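Local coordinates for protein pyruvate kinase (Pyrobaculum aerophilum, PDB 3QTG) that catalyses the last step of glycolysis, interconverting phosphoenolpyruvate plus ADP with pyruvate plus ATP, using a divalent metal cation, at residues R12-V20 and L338-Y347. Numbering follows the deposited sequence.
Sequences RARNLTKRV and LSRILMNVEY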
loop_
_atom_site.group_PDB
_atom_site.type_symbol
_atom_site.label_atom_id
_atom_site.label_comp_id
_atom_site.label_asym_id
_atom_site.label_seq_id
_atom_site.Cartn_x
_atom_site.Cartn_y
_atom_site.Cartn_z
ATOM N N ARG A 12 1.864 27.063 13.424
ATOM C CA ARG A 12 2.550 28.389 13.447
ATOM C C ARG A 12 2.969 28.866 14.846
ATOM O O ARG A 12 4.104 29.304 15.021
ATOM C CB ARG A 12 1.689 29.463 12.773
ATOM C CG ARG A 12 1.954 29.632 11.294
ATOM C CD ARG A 12 1.636 31.055 10.831
ATOM N NE ARG A 12 1.522 31.130 9.373
ATOM C CZ ARG A 12 0.438 30.770 8.683
ATOM N NH1 ARG A 12 -0.639 30.315 9.317
ATOM N NH2 ARG A 12 0.425 30.870 7.356
ATOM N N ALA A 13 2.059 28.791 15.823
ATOM C CA ALA A 13 2.260 29.431 17.142
ATOM C C ALA A 13 3.323 28.792 18.048
ATOM O O ALA A 13 4.063 29.513 18.744
ATOM C CB ALA A 13 0.928 29.567 17.892
ATOM N N ARG A 14 3.390 27.457 18.053
ATOM C CA ARG A 14 4.407 26.727 18.822
ATOM C C ARG A 14 5.219 25.796 17.925
ATOM O O ARG A 14 4.667 25.046 17.125
ATOM C CB ARG A 14 3.783 25.948 19.988
ATOM C CG ARG A 14 4.807 25.352 20.970
ATOM C CD ARG A 14 5.767 26.415 21.522
ATOM N NE ARG A 14 5.127 27.283 22.517
ATOM C CZ ARG A 14 5.427 27.295 23.818
ATOM N NH1 ARG A 14 6.375 26.490 24.301
ATOM N NH2 ARG A 14 4.774 28.115 24.638
ATOM N N ASN A 15 6.538 25.860 18.072
ATOM C CA ASN A 15 7.429 25.129 17.186
ATOM C C ASN A 15 7.563 23.642 17.514
ATOM O O ASN A 15 7.548 23.222 18.679
ATOM C CB ASN A 15 8.799 25.834 17.032
ATOM C CG ASN A 15 8.754 27.008 16.043
ATOM O OD1 ASN A 15 9.414 28.036 16.240
ATOM N ND2 ASN A 15 7.967 26.861 14.979
ATOM N N LEU A 16 7.660 22.853 16.452
ATOM C CA LEU A 16 7.908 21.431 16.568
ATOM C C LEU A 16 9.401 21.235 16.492
ATOM O O LEU A 16 9.958 20.495 17.290
ATOM C CB LEU A 16 7.161 20.676 15.479
ATOM C CG LEU A 16 5.636 20.899 15.402
ATOM C CD1 LEU A 16 5.037 19.974 14.353
ATOM C CD2 LEU A 16 4.968 20.657 16.751
ATOM N N THR A 17 10.042 21.941 15.556
ATOM C CA THR A 17 11.503 22.025 15.491
ATOM C C THR A 17 12.004 22.895 16.641
ATOM O O THR A 17 11.535 24.008 16.839
ATOM C CB THR A 17 11.985 22.628 14.175
ATOM O OG1 THR A 17 11.313 21.984 13.089
ATOM C CG2 THR A 17 13.492 22.438 14.027
ATOM N N LYS A 18 12.953 22.361 17.398
ATOM C CA LYS A 18 13.506 23.066 18.542
ATOM C C LYS A 18 14.710 23.942 18.171
ATOM O O LYS A 18 15.438 23.665 17.222
ATOM C CB LYS A 18 13.830 22.077 19.677
ATOM C CG LYS A 18 12.615 21.242 20.130
ATOM C CD LYS A 18 11.433 22.142 20.489
ATOM C CE LYS A 18 10.266 21.359 21.014
ATOM N NZ LYS A 18 10.715 20.567 22.182
ATOM N N ARG A 19 14.893 25.008 18.942
ATOM C CA ARG A 19 15.813 26.092 18.605
ATOM C C ARG A 19 16.888 26.147 19.682
ATOM O O ARG A 19 16.589 26.355 20.863
ATOM C CB ARG A 19 15.045 27.425 18.547
ATOM C CG ARG A 19 13.819 27.444 17.600
ATOM C CD ARG A 19 12.709 28.421 18.065
ATOM N NE ARG A 19 12.231 28.076 19.407
ATOM C CZ ARG A 19 11.309 28.736 20.103
ATOM N NH1 ARG A 19 10.719 29.823 19.616
ATOM N NH2 ARG A 19 10.970 28.295 21.304
ATOM N N VAL A 20 18.132 25.915 19.268
ATOM C CA VAL A 20 19.280 25.959 20.165
ATOM C C VAL A 20 20.225 27.108 19.765
ATOM O O VAL A 20 20.545 27.267 18.588
ATOM C CB VAL A 20 20.039 24.592 20.191
ATOM C CG1 VAL A 20 21.436 24.725 20.829
ATOM C CG2 VAL A 20 19.210 23.552 20.913
ATOM N N LEU A 338 15.467 32.702 13.077
ATOM C CA LEU A 338 15.345 31.239 13.197
ATOM C C LEU A 338 13.903 30.790 13.502
ATOM O O LEU A 338 13.317 29.961 12.790
ATOM C CB LEU A 338 16.293 30.689 14.269
ATOM C CG LEU A 338 16.283 29.158 14.327
ATOM C CD1 LEU A 338 16.557 28.523 12.924
ATOM C CD2 LEU A 338 17.262 28.623 15.376
ATOM N N SER A 339 13.352 31.371 14.561
ATOM C CA SER A 339 12.028 31.047 15.079
ATOM C C SER A 339 10.914 31.413 14.099
ATOM O O SER A 339 9.948 30.661 13.928
ATOM C CB SER A 339 11.837 31.787 16.408
ATOM O OG SER A 339 10.775 31.247 17.142
ATOM N N ARG A 340 11.064 32.574 13.467
ATOM C CA ARG A 340 10.139 33.058 12.451
ATOM C C ARG A 340 10.077 32.108 11.239
ATOM O O ARG A 340 8.990 31.747 10.797
ATOM C CB ARG A 340 10.575 34.454 12.012
ATOM C CG ARG A 340 9.594 35.179 11.122
ATOM C CD ARG A 340 10.199 36.495 10.617
ATOM N NE ARG A 340 11.054 37.152 11.618
ATOM C CZ ARG A 340 11.339 38.455 11.626
ATOM N NH1 ARG A 340 10.828 39.250 10.685
ATOM N NH2 ARG A 340 12.126 38.968 12.578
ATOM N N ILE A 341 11.237 31.711 10.711
ATOM C CA ILE A 341 11.306 30.745 9.589
ATOM C C ILE A 341 10.628 29.425 9.929
ATOM O O ILE A 341 9.930 28.854 9.098
ATOM C CB ILE A 341 12.764 30.456 9.122
ATOM C CG1 ILE A 341 13.411 31.725 8.538
ATOM C CG2 ILE A 341 12.791 29.271 8.086
ATOM C CD1 ILE A 341 14.939 31.697 8.476
ATOM N N LEU A 342 10.847 28.947 11.151
ATOM C CA LEU A 342 10.299 27.669 11.602
ATOM C C LEU A 342 8.772 27.681 11.650
ATOM O O LEU A 342 8.118 26.677 11.331
ATOM C CB LEU A 342 10.899 27.254 12.959
ATOM C CG LEU A 342 12.404 26.939 12.939
ATOM C CD1 LEU A 342 12.939 26.497 14.307
ATOM C CD2 LEU A 342 12.739 25.923 11.872
ATOM N N MET A 343 8.209 28.827 12.032
ATOM C CA MET A 343 6.762 28.991 12.078
ATOM C C MET A 343 6.125 28.837 10.702
ATOM O O MET A 343 4.931 28.596 10.593
ATOM C CB MET A 343 6.383 30.331 12.723
ATOM C CG MET A 343 6.720 30.363 14.209
ATOM S SD MET A 343 6.221 31.870 15.062
ATOM C CE MET A 343 6.682 31.445 16.757
ATOM N N ASN A 344 6.936 28.945 9.658
ATOM C CA ASN A 344 6.451 28.783 8.289
ATOM C C ASN A 344 6.593 27.371 7.737
ATOM O O ASN A 344 6.016 27.067 6.693
ATOM C CB ASN A 344 7.176 29.752 7.350
ATOM C CG ASN A 344 6.772 31.182 7.581
ATOM O OD1 ASN A 344 5.742 31.642 7.068
ATOM N ND2 ASN A 344 7.570 31.900 8.383
ATOM N N VAL A 345 7.365 26.525 8.415
ATOM C CA VAL A 345 7.729 25.207 7.876
ATOM C C VAL A 345 6.522 24.276 7.644
ATOM O O VAL A 345 5.652 24.153 8.487
ATOM C CB VAL A 345 8.845 24.506 8.719
ATOM C CG1 VAL A 345 9.119 23.102 8.215
ATOM C CG2 VAL A 345 10.138 25.312 8.655
ATOM N N GLU A 346 6.462 23.647 6.475
ATOM C CA GLU A 346 5.597 22.487 6.332
ATOM C C GLU A 346 6.500 21.281 6.157
ATOM O O GLU A 346 7.474 21.317 5.407
ATOM C CB GLU A 346 4.552 22.646 5.215
ATOM C CG GLU A 346 5.059 22.488 3.796
ATOM C CD GLU A 346 3.940 22.558 2.737
ATOM O OE1 GLU A 346 3.024 23.411 2.878
ATOM O OE2 GLU A 346 3.979 21.752 1.765
ATOM N N TYR A 347 6.191 20.237 6.902
ATOM C CA TYR A 347 7.102 19.126 7.079
ATOM C C TYR A 347 6.832 18.071 6.043
ATOM O O TYR A 347 5.681 17.735 5.773
ATOM C CB TYR A 347 6.963 18.551 8.488
ATOM C CG TYR A 347 7.445 19.522 9.545
ATOM C CD1 TYR A 347 8.805 19.650 9.822
ATOM C CD2 TYR A 347 6.551 20.333 10.241
ATOM C CE1 TYR A 347 9.263 20.559 10.761
ATOM C CE2 TYR A 347 7.011 21.256 11.204
ATOM C CZ TYR A 347 8.362 21.347 11.458
ATOM O OH TYR A 347 8.852 22.234 12.389
HETATM O O HOH W 1 8.077 24.238 14.122
#
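Arg19 and Ser339 meet because the arginine chain bends at its third torsion (chi3 -59°) while the serine OG is turned away from its own backbone N. Arg19 NH1 then donates to Ser339 OG at 2.9 Å; the N-H...O angle is 155° and the oxygen sits at the guanidinium edge, in its plane. The aliphatic part of the same arginine packs on Leu342, with Arg19 CG 3.5 Å from Leu342 CD1. Its NE forms a salt bridge with Asp43. A leucine in place of Arg19 would probably leave Asp43 without its ionic mate and Ser339 OG without this donor. Further along, Thr17 OG1 approaches the Tyr347 ring at its edge, and Thr17 OG1 and Tyr347 OH are hydrogen-bonded at 2.6 Å. A water bonded to Tyr347 OH (2.8 Å) accepts from Leu16 N, tying the phenol to the loop backbone, and Leu16 CD1 touches Tyr347 CE2 at 3.9 Å. The Asn15 side chain crosses that of Leu342 at about a right angle, Asn15 ND2 lying 3.6 Å from Leu342 CB. In the TIM barrel, residues 338-343 of helix 331-343 run nearly antiparallel (164°) to residues 18-20 of the first strand, 18-22; Leu342 also reaches strand 318-321 and helix 302-313.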